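Local coordinates for 6-O-methylguanine DNA methyltransferase (Enterococcus faecalis, PDB 2B6C), which is of unproven function but probably takes part in the repair of alkylated DNA, at residues B[64-68]-B[69-73]; B[188-191]-B[192-195]; B[102-105]-B[106-110]. All blocks are in the same frame, centred on the assembly; numbering follows the deposited sequence. Where two conformers were deposited one is given.

Contact 1: residues B[64-68]-B[69-73]; sequences YQKTE and REYQY
Lys66 lays the end of its chain over one face of the Tyr71 ring. CE sits above the ring centre, 3.5 Å from the centroid, in a CH-pi contact. NZ lies beyond it at 4.7 Å from the same centroid, still over the face, so a cation-pi interaction is added. Bends at chi3 (76°) and chi4 (61°) fold the lysine back over the ring; CB already rests 3.7 Å from Tyr71 CB. Glu68 meets the same ring at its edge in one of its two modelled positions. There OE1 is 3.2 Å from Tyr71 CE2, near the ring plane. The Tyr71 N-H also bonds Glu68 O (3.1 Å), bent to 143° at the hydrogen, which helps close the turn. A second CH-pi contact joins the ends of the turn: Gln72 CG stands 3.7 Å from the centroid of the Tyr64 ring, almost on the ring normal. Tyr71 OH bonds Phe9 N, and Tyr64 OH bonds Gln100 O. The contact is the short connection between helix 53-65 and helix 69-81 in an all-helical array, consistent with the HEAT-like repeats of AlkD relatives, with Tyr64 and Arg69 packed against Ser106 of helix 104-120.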
# COMPACT_ATOMS: atom_id res chain seq x y z
N TYR B 64 10.64 -3.48 19.95
CA TYR B 64 11.30 -4.79 19.92
C TYR B 64 11.96 -5.07 21.25
O TYR B 64 12.00 -6.20 21.71
CB TYR B 64 12.33 -4.87 18.78
CG TYR B 64 12.53 -6.29 18.29
CD1 TYR B 64 11.64 -6.86 17.38
CD2 TYR B 64 13.57 -7.09 18.79
CE1 TYR B 64 11.81 -8.15 16.94
CE2 TYR B 64 13.75 -8.43 18.36
CZ TYR B 64 12.87 -8.94 17.43
OH TYR B 64 13.00 -10.25 16.98
N GLN B 65 12.43 -4.02 21.92
CA GLN B 65 13.14 -4.23 23.17
C GLN B 65 12.22 -4.24 24.42
O GLN B 65 12.68 -4.51 25.52
CB GLN B 65 14.32 -3.24 23.29
CG GLN B 65 15.31 -3.23 22.06
CD GLN B 65 15.89 -4.63 21.65
OE1 GLN B 65 16.01 -5.56 22.48
NE2 GLN B 65 16.27 -4.76 20.36
N LYS B 66 10.91 -3.99 24.24
CA LYS B 66 9.96 -4.14 25.34
C LYS B 66 9.86 -5.62 25.74
O LYS B 66 10.15 -6.50 24.94
CB LYS B 66 8.59 -3.55 24.96
CG LYS B 66 8.57 -2.01 24.93
CD LYS B 66 7.25 -1.35 24.49
CE LYS B 66 6.15 -1.39 25.58
NZ LYS B 66 6.46 -0.68 26.91
N THR B 67 9.40 -5.88 26.97
CA THR B 67 9.46 -7.19 27.57
C THR B 67 8.54 -8.21 26.95
O THR B 67 8.96 -9.31 26.61
CB THR B 67 9.16 -7.09 29.09
OG1 THR B 67 10.25 -6.42 29.70
CG2 THR B 67 9.02 -8.50 29.72
N GLU B 68 7.27 -7.84 26.83
CA GLU B 68 6.26 -8.77 26.38
C GLU B 68 6.39 -9.04 24.89
O GLU B 68 6.69 -8.13 24.09
CB GLU B 68 4.88 -8.23 26.74
CG GLU B 68 4.74 -7.98 28.21
CD GLU B 68 5.29 -6.61 28.74
OE1 GLU B 68 6.01 -5.81 28.07
OE2 GLU B 68 5.02 -6.37 29.91
N ARG B 69 6.16 -10.30 24.55
CA ARG B 69 6.33 -10.82 23.19
C ARG B 69 5.47 -10.05 22.15
O ARG B 69 5.91 -9.80 21.06
CB ARG B 69 5.97 -12.31 23.22
CG ARG B 69 6.35 -13.11 21.98
CD ARG B 69 7.72 -12.71 21.45
NE ARG B 69 8.25 -13.71 20.51
CZ ARG B 69 9.46 -13.64 19.95
NH1 ARG B 69 10.26 -12.62 20.24
NH2 ARG B 69 9.87 -14.60 19.11
N GLU B 70 4.25 -9.67 22.52
CA GLU B 70 3.36 -8.97 21.57
C GLU B 70 3.96 -7.63 21.05
O GLU B 70 3.64 -7.18 19.95
CB GLU B 70 1.97 -8.79 22.18
CG GLU B 70 1.29 -10.11 22.54
CD GLU B 70 1.43 -10.47 24.01
OE1 GLU B 70 2.47 -10.19 24.63
OE2 GLU B 70 0.49 -11.06 24.56
N TYR B 71 4.86 -7.02 21.82
CA TYR B 71 5.57 -5.83 21.37
C TYR B 71 6.58 -6.11 20.26
O TYR B 71 6.82 -5.23 19.44
CB TYR B 71 6.25 -5.14 22.54
CG TYR B 71 5.23 -4.57 23.51
CD1 TYR B 71 4.34 -3.54 23.12
CD2 TYR B 71 5.15 -5.05 24.82
CE1 TYR B 71 3.42 -3.00 24.02
CE2 TYR B 71 4.21 -4.54 25.71
CZ TYR B 71 3.35 -3.52 25.31
OH TYR B 71 2.44 -3.04 26.23
N GLN B 72 7.15 -7.32 20.23
CA GLN B 72 7.99 -7.70 19.06
C GLN B 72 7.11 -7.85 17.84
O GLN B 72 7.52 -7.48 16.73
CB GLN B 72 8.81 -8.99 19.26
CG GLN B 72 10.01 -8.86 20.16
CD GLN B 72 9.67 -9.02 21.62
OE1 GLN B 72 9.55 -8.02 22.35
NE2 GLN B 72 9.54 -10.25 22.06
N TYR B 73 5.88 -8.34 18.04
CA TYR B 73 4.93 -8.51 16.93
C TYR B 73 4.51 -7.15 16.41
O TYR B 73 4.36 -6.97 15.20
CB TYR B 73 3.67 -9.28 17.33
CG TYR B 73 3.87 -10.68 17.88
CD1 TYR B 73 5.01 -11.44 17.55
CD2 TYR B 73 2.88 -11.28 18.70
CE1 TYR B 73 5.17 -12.72 18.04
CE2 TYR B 73 3.03 -12.56 19.21
CZ TYR B 73 4.18 -13.29 18.86
OH TYR B 73 4.33 -14.58 19.34

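Contact 2: residues B[188-191]-B[192-195]; sequences KTNP and QWVE. With SO4 (sulfate ion), chain J.
Asn190 caps helix 191-200 through its own side chain, with OD1 3.1 Å from Trp193 N. This is an N-cap, set at the end of the loop that follows helix 173-186. The capping bond is straight at the hydrogen (171°), but the donor lies well above the amide plane of Asn190. CG of Asn190 is anti to the backbone N (chi1 -158°), which carries the amide forward over the first turn. Two backbone bonds follow: Val194 N to Asn190 O, and Glu195 N to Pro191 O at 2.8 Å. Asn190 therefore holds two N-H groups of the first turn, one with its side chain and one with its carbonyl.

The amide also packs on Trp193 CB. Asn190 CG lies 3.4 Å from that atom, and the amide and indole planes are 48° apart. The indole itself leads away to Tyr186 and helix 157-166, while Val194 packs on Leu183 of helix 173-186. The helix start is thus joined to two preceding helices.

The charged contact is peripheral. Lys188 NZ bonds Gln185 OE1 and also reaches a sulfate, probably from the crystallisation liquor, which Tyr214 OH bonds too. The extended lysine places NZ 3.4 Å from sulfate O4, a weak hydrogen bond.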
# COMPACT_ATOMS: atom_id res chain seq x y z
N LYS B 188 3.10 -25.82 -5.69
CA LYS B 188 1.80 -25.28 -6.16
C LYS B 188 1.94 -24.57 -7.49
O LYS B 188 0.97 -24.32 -8.19
CB LYS B 188 1.19 -24.34 -5.12
CG LYS B 188 0.92 -25.02 -3.76
CD LYS B 188 0.42 -23.99 -2.73
CE LYS B 188 0.40 -24.60 -1.33
NZ LYS B 188 -0.13 -23.65 -0.31
N THR B 189 3.19 -24.25 -7.82
CA THR B 189 3.59 -23.48 -8.99
C THR B 189 4.28 -24.40 -9.98
O THR B 189 3.96 -24.38 -11.17
CB THR B 189 4.57 -22.34 -8.56
OG1 THR B 189 3.85 -21.37 -7.84
CG2 THR B 189 5.24 -21.66 -9.75
N ASN B 190 5.24 -25.18 -9.48
CA ASN B 190 6.06 -26.04 -10.34
C ASN B 190 6.22 -27.44 -9.77
O ASN B 190 7.28 -27.75 -9.20
CB ASN B 190 7.43 -25.40 -10.60
CG ASN B 190 8.10 -25.95 -11.90
OD1 ASN B 190 7.80 -27.07 -12.41
ND2 ASN B 190 9.02 -25.14 -12.44
N PRO B 191 5.15 -28.27 -9.86
CA PRO B 191 5.28 -29.59 -9.25
C PRO B 191 6.35 -30.45 -9.92
O PRO B 191 6.96 -31.25 -9.22
CB PRO B 191 3.89 -30.21 -9.37
CG PRO B 191 3.20 -29.43 -10.42
CD PRO B 191 3.82 -28.07 -10.46
N GLN B 192 6.57 -30.31 -11.23
CA GLN B 192 7.66 -31.07 -11.92
C GLN B 192 9.04 -30.76 -11.30
O GLN B 192 9.78 -31.69 -10.92
CB GLN B 192 7.69 -30.88 -13.45
CG GLN B 192 8.99 -31.47 -14.09
CD GLN B 192 9.16 -31.36 -15.62
OE1 GLN B 192 8.20 -31.18 -16.39
NE2 GLN B 192 10.41 -31.51 -16.06
N TRP B 193 9.41 -29.48 -11.24
CA TRP B 193 10.67 -29.08 -10.61
C TRP B 193 10.78 -29.62 -9.18
O TRP B 193 11.82 -30.16 -8.80
CB TRP B 193 10.85 -27.53 -10.65
CG TRP B 193 12.20 -27.07 -10.18
CD1 TRP B 193 13.28 -26.80 -10.96
CD2 TRP B 193 12.62 -26.84 -8.82
NE1 TRP B 193 14.34 -26.41 -10.18
CE2 TRP B 193 13.97 -26.42 -8.86
CE3 TRP B 193 11.99 -26.95 -7.57
CZ2 TRP B 193 14.71 -26.11 -7.71
CZ3 TRP B 193 12.72 -26.62 -6.41
CH2 TRP B 193 14.07 -26.20 -6.50
N VAL B 194 9.71 -29.50 -8.37
CA VAL B 194 9.75 -30.05 -7.02
C VAL B 194 9.96 -31.58 -7.02
O VAL B 194 10.80 -32.08 -6.24
CB VAL B 194 8.56 -29.57 -6.11
CG1 VAL B 194 8.61 -30.22 -4.72
CG2 VAL B 194 8.60 -28.04 -5.96
N GLU B 195 9.24 -32.30 -7.88
CA GLU B 195 9.39 -33.76 -8.10
C GLU B 195 10.84 -34.14 -8.40
O GLU B 195 11.41 -35.05 -7.80
CB GLU B 195 8.52 -34.21 -9.29
CG GLU B 195 6.99 -34.26 -9.10
CD GLU B 195 6.45 -35.68 -9.10
OE1 GLU B 195 5.22 -35.88 -9.19
OE2 GLU B 195 7.27 -36.62 -9.02
S SO4 J . -0.92 -25.59 3.29
O1 SO4 J . -2.32 -25.63 3.66
O2 SO4 J . -0.14 -26.39 4.23
O3 SO4 J . -0.48 -24.20 3.38
O4 SO4 J . -0.71 -26.11 1.94

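Contact 3: residues B[102-105]-B[106-110]; sequences AWWD and SVDAW
Asp108, at the start of the second turn of helix 104-120, folds back on Trp104 in the first. Trp103 is the N-cap residue of this N-terminal turn. CB of Asp108 lies 3.1 Å from Trp104 O. CG stays beside the same carbonyl, because chi1 of -69° turns it back alongside the backbone N. At the tip, OD2 is 3.8 Å from Trp104 CE3, at the edge of the indole and near its plane. The ring and carboxylate planes are 47° apart. OD1 makes a salt bridge with Arg142 NE on helix 138-146, and the Trp104 side chain also touches Arg142. This pairing probably offsets the cost of placing a buried carboxylate beside the Trp104 carbonyl.

The backbone of Asp108 is held too, its N bonding Trp104 O at 3.0 Å. One residue earlier, Val107 N bonds Trp103 O almost straight (169°). Ala109 N continues the series with Asp105 O. Asp105 itself faces helix 69-81, with a salt bridge to Arg69 and a probable, very short hydrogen bond to Tyr73 OH. On the flank toward Trp139, the helix start is joined to the residue before the cap by an apolar contact: Val107 CG2 lies 3.9 Å from Ala102 CB.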
# COMPACT_ATOMS: atom_id res chain seq x y z
N ALA B 102 14.66 -14.73 19.14
CA ALA B 102 14.28 -15.56 18.01
C ALA B 102 13.57 -16.84 18.41
O ALA B 102 14.05 -17.59 19.29
CB ALA B 102 15.51 -15.92 17.17
N TRP B 103 12.45 -17.08 17.73
CA TRP B 103 11.74 -18.35 17.81
C TRP B 103 10.93 -18.37 16.51
O TRP B 103 10.96 -17.39 15.78
CB TRP B 103 10.84 -18.39 19.05
CG TRP B 103 10.27 -19.75 19.39
CD1 TRP B 103 8.95 -20.08 19.48
CD2 TRP B 103 11.01 -20.94 19.71
NE1 TRP B 103 8.82 -21.42 19.84
CE2 TRP B 103 10.07 -21.95 20.01
CE3 TRP B 103 12.39 -21.24 19.81
CZ2 TRP B 103 10.45 -23.25 20.37
CZ3 TRP B 103 12.76 -22.54 20.18
CH2 TRP B 103 11.79 -23.52 20.44
N TRP B 104 10.19 -19.44 16.21
CA TRP B 104 9.58 -19.50 14.86
C TRP B 104 8.56 -18.37 14.64
O TRP B 104 8.34 -17.93 13.52
CB TRP B 104 8.96 -20.89 14.61
CG TRP B 104 7.80 -21.21 15.55
CD1 TRP B 104 7.85 -21.97 16.70
CD2 TRP B 104 6.45 -20.76 15.43
NE1 TRP B 104 6.61 -22.02 17.30
CE2 TRP B 104 5.73 -21.29 16.54
CE3 TRP B 104 5.74 -19.99 14.47
CZ2 TRP B 104 4.37 -21.07 16.73
CZ3 TRP B 104 4.39 -19.74 14.68
CH2 TRP B 104 3.71 -20.29 15.80
N ASP B 105 7.96 -17.88 15.72
CA ASP B 105 6.93 -16.87 15.62
C ASP B 105 7.48 -15.51 15.12
O ASP B 105 6.91 -14.92 14.19
CB ASP B 105 6.12 -16.74 16.93
CG ASP B 105 6.98 -16.36 18.14
OD1 ASP B 105 8.18 -16.70 18.18
OD2 ASP B 105 6.45 -15.72 19.09
N SER B 106 8.58 -15.04 15.71
CA SER B 106 9.22 -13.79 15.23
C SER B 106 9.99 -13.94 13.92
O SER B 106 9.97 -13.06 13.09
CB SER B 106 10.14 -13.17 16.29
OG SER B 106 11.29 -13.98 16.50
N VAL B 107 10.71 -15.06 13.76
CA VAL B 107 11.52 -15.29 12.57
C VAL B 107 10.64 -15.42 11.30
O VAL B 107 11.00 -14.88 10.24
CB VAL B 107 12.45 -16.55 12.75
CG1 VAL B 107 13.16 -16.92 11.44
CG2 VAL B 107 13.48 -16.27 13.86
N ASP B 108 9.52 -16.13 11.41
CA ASP B 108 8.58 -16.27 10.31
C ASP B 108 7.91 -14.93 10.03
O ASP B 108 7.64 -14.61 8.88
CB ASP B 108 7.51 -17.36 10.57
CG ASP B 108 8.09 -18.77 10.58
OD1 ASP B 108 9.25 -18.98 10.16
OD2 ASP B 108 7.36 -19.72 11.00
N ALA B 109 7.60 -14.15 11.07
CA ALA B 109 7.14 -12.74 10.84
C ALA B 109 8.22 -11.90 10.14
O ALA B 109 7.90 -11.18 9.18
CB ALA B 109 6.67 -12.07 12.13
N TRP B 110 9.49 -11.97 10.58
CA TRP B 110 10.58 -11.30 9.84
C TRP B 110 10.71 -11.80 8.39
O TRP B 110 10.95 -11.00 7.48
CB TRP B 110 11.96 -11.44 10.51
CG TRP B 110 12.14 -10.53 11.69
CD1 TRP B 110 12.39 -10.91 13.00
CD2 TRP B 110 12.09 -9.10 11.69
NE1 TRP B 110 12.50 -9.79 13.80
CE2 TRP B 110 12.33 -8.67 13.02
CE3 TRP B 110 11.89 -8.13 10.68
CZ2 TRP B 110 12.32 -7.31 13.39
CZ3 TRP B 110 11.91 -6.77 11.04
CH2 TRP B 110 12.13 -6.37 12.40

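In the fold
From the N terminus, contact 1 comes first and closes the short connection between helix 53-65 and helix 69-81. Contact 3 follows at the start of helix 104-120. Contact 2 comes last, at the start of helix 191-200. All three lie in series, so none nests in or crosses another. Contacts 1 and 3 touch. Their centres are about 12 Å apart, and they meet through Arg69 and Asp105, tying helix 69-81 to helix 104-120. Contact 2 stands apart, with its nearest atoms about 14 Å from contact 3 and about 22 Å from contact 1. Contacts 1 and 2 lie on opposite sides of the chain's centre.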